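Local coordinates for protein PTS system, IIA component (Streptococcus pneumoniae serotype 4, PDB 5T3U) that probably relays phosphoryl groups as the mannose-family IIA component of a sugar phosphotransferase system associated with fucose utilization, at residues R40-M45 against H55-Q60. Numbering follows the deposited sequence.
Sequences RTLGLM and HYFKNQ
Leu-42 and Gln-60 join the first strand and the helix of the beta-alpha-beta crossover 39-44/50-65/68-75 in this mannose-type IIA fold; strand 39-44 is outermost of the parallel sheet within this chain. Strand and helix run antiparallel, their short axes 171° apart. Leu-42, with CG anti to its backbone N, presses CD2 against the helix backbone, 3.4 Å from Phe-57 CA. An apolar branched side chain suits this place, its CD2 also meeting Phe-57 CB at 3.8 Å; the CB of Tyr-56 flanks the same methyl while its ring leads away. One helical turn on, Gln-60 bends at chi2 (-75°), which brings CD in beside Arg-40 CD. Its amide offers an acceptor and a donor at once. OE1 accepts a hydrogen bond from Arg-40 NH1 at 3.0 Å, the donor lying above the carbonyl plane by 40°. NE2 gives a weak bond of 3.5 Å to Thr-41 O. Arg-40 is long enough to carry NH1 from the strand to the helix side chains, and its CD passes 3.5 Å from Gln-60 OE1. The guanidinium is also held by Asn-36 O at NE and by a salt bridge from NH1 to Glu-63. Phe-57 lays an apolar ring on Leu-12 and Ala-14 of strand 7-16 and Val-85 and Ala-86 of helix 81-90, whereas Thr-41 points to the other face of the sheet, against helix 19-31.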
loop_
_atom_site.group_PDB
_atom_site.type_symbol
_atom_site.label_atom_id
_atom_site.label_comp_id
_atom_site.label_asym_id
_atom_site.label_seq_id
_atom_site.Cartn_x
_atom_site.Cartn_y
_atom_site.Cartn_z
ATOM N N ARG A 40 0.108 -15.584 -1.284
ATOM C CA ARG A 40 0.461 -15.651 0.142
ATOM C C ARG A 40 0.928 -14.308 0.658
ATOM O O ARG A 40 1.393 -13.467 -0.112
ATOM C CB ARG A 40 1.573 -16.696 0.365
ATOM C CG ARG A 40 1.050 -18.130 0.191
ATOM C CD ARG A 40 2.140 -19.145 0.551
ATOM N NE ARG A 40 1.805 -20.444 -0.027
ATOM C CZ ARG A 40 2.434 -21.580 0.265
ATOM N NH1 ARG A 40 3.430 -21.588 1.151
ATOM N NH2 ARG A 40 2.037 -22.709 -0.314
ATOM N N THR A 41 0.847 -14.121 1.969
ATOM C CA THR A 41 1.459 -12.947 2.565
ATOM C C THR A 41 2.441 -13.322 3.663
ATOM O O THR A 41 2.342 -14.396 4.255
ATOM C CB THR A 41 0.398 -11.985 3.160
ATOM O OG1 THR A 41 -0.197 -12.580 4.316
ATOM C CG2 THR A 41 -0.666 -11.684 2.126
ATOM N N LEU A 42 3.364 -12.417 3.963
ATOM C CA LEU A 42 4.252 -12.614 5.107
ATOM C C LEU A 42 4.565 -11.266 5.728
ATOM O O LEU A 42 4.967 -10.348 5.025
ATOM C CB LEU A 42 5.550 -13.289 4.642
ATOM C CG LEU A 42 6.517 -13.809 5.706
ATOM C CD1 LEU A 42 5.812 -14.871 6.589
ATOM C CD2 LEU A 42 7.757 -14.426 4.992
ATOM N N GLY A 43 4.397 -11.158 7.047
ATOM C CA GLY A 43 4.758 -9.949 7.766
ATOM C C GLY A 43 5.893 -10.191 8.746
ATOM O O GLY A 43 5.872 -11.165 9.478
ATOM N N LEU A 44 6.879 -9.298 8.750
ATOM C CA LEU A 44 7.932 -9.313 9.734
ATOM C C LEU A 44 7.459 -8.481 10.926
ATOM O O LEU A 44 7.418 -7.259 10.870
ATOM C CB LEU A 44 9.243 -8.770 9.139
ATOM C CG LEU A 44 10.412 -8.532 10.118
ATOM C CD1 LEU A 44 10.712 -9.787 10.923
ATOM C CD2 LEU A 44 11.642 -8.033 9.378
ATOM N N MET A 45 7.076 -9.168 11.995
ATOM C CA MET A 45 6.400 -8.552 13.119
ATOM C C MET A 45 7.386 -7.929 14.113
ATOM O O MET A 45 8.577 -8.293 14.121
ATOM C CB MET A 45 5.467 -9.569 13.783
ATOM C CG MET A 45 4.439 -10.168 12.805
ATOM S SD MET A 45 3.429 -8.889 11.987
ATOM C CE MET A 45 2.366 -8.389 13.343
ATOM N N HIS A 55 13.878 -17.715 6.634
ATOM C CA HIS A 55 13.560 -19.013 6.075
ATOM C C HIS A 55 12.076 -19.238 5.837
ATOM O O HIS A 55 11.706 -19.967 4.923
ATOM C CB HIS A 55 14.280 -20.183 6.770
ATOM C CG HIS A 55 14.118 -20.204 8.251
ATOM N ND1 HIS A 55 12.900 -20.433 8.861
ATOM C CD2 HIS A 55 15.030 -20.086 9.250
ATOM C CE1 HIS A 55 13.061 -20.403 10.178
ATOM N NE2 HIS A 55 14.342 -20.200 10.437
ATOM N N TYR A 56 11.238 -18.549 6.608
ATOM C CA TYR A 56 9.804 -18.489 6.333
ATOM C C TYR A 56 9.572 -17.925 4.964
ATOM O O TYR A 56 8.783 -18.475 4.189
ATOM C CB TYR A 56 9.081 -17.553 7.301
ATOM C CG TYR A 56 8.908 -18.038 8.704
ATOM C CD1 TYR A 56 8.771 -19.403 9.004
ATOM C CD2 TYR A 56 8.836 -17.112 9.754
ATOM C CE1 TYR A 56 8.592 -19.832 10.352
ATOM C CE2 TYR A 56 8.656 -17.515 11.067
ATOM C CZ TYR A 56 8.536 -18.867 11.366
ATOM O OH TYR A 56 8.353 -19.214 12.687
ATOM N N PHE A 57 10.259 -16.811 4.689
ATOM C CA PHE A 57 10.247 -16.155 3.384
ATOM C C PHE A 57 10.666 -17.086 2.243
ATOM O O PHE A 57 9.967 -17.208 1.235
ATOM C CB PHE A 57 11.126 -14.881 3.377
ATOM C CG PHE A 57 11.014 -14.105 2.097
ATOM C CD1 PHE A 57 10.115 -13.060 1.982
ATOM C CD2 PHE A 57 11.758 -14.462 0.987
ATOM C CE1 PHE A 57 9.968 -12.369 0.765
ATOM C CE2 PHE A 57 11.624 -13.790 -0.218
ATOM C CZ PHE A 57 10.711 -12.734 -0.321
ATOM N N LYS A 58 11.836 -17.715 2.401
ATOM C CA LYS A 58 12.354 -18.643 1.411
ATOM C C LYS A 58 11.336 -19.738 1.146
ATOM O O LYS A 58 11.037 -20.038 0.002
ATOM C CB LYS A 58 13.706 -19.228 1.862
ATOM C CG LYS A 58 14.307 -20.291 0.909
ATOM C CD LYS A 58 15.560 -20.957 1.547
ATOM C CE LYS A 58 16.342 -21.835 0.543
ATOM N NZ LYS A 58 15.456 -22.887 -0.083
ATOM N N ASN A 59 10.804 -20.321 2.211
ATOM C CA ASN A 59 9.780 -21.367 2.119
ATOM C C ASN A 59 8.507 -20.949 1.398
ATOM O O ASN A 59 7.957 -21.731 0.626
ATOM C CB ASN A 59 9.437 -21.900 3.533
ATOM C CG ASN A 59 10.497 -22.859 4.079
ATOM O OD1 ASN A 59 11.392 -23.312 3.352
ATOM N ND2 ASN A 59 10.395 -23.180 5.369
ATOM N N GLN A 60 8.022 -19.727 1.640
ATOM C CA GLN A 60 6.839 -19.207 0.905
ATOM C C GLN A 60 7.091 -19.127 -0.601
ATOM O O GLN A 60 6.214 -19.510 -1.397
ATOM C CB GLN A 60 6.390 -17.816 1.412
ATOM C CG GLN A 60 6.001 -17.746 2.874
ATOM C CD GLN A 60 4.650 -18.354 3.141
ATOM O OE1 GLN A 60 4.479 -19.577 3.061
ATOM N NE2 GLN A 60 3.657 -17.495 3.478
#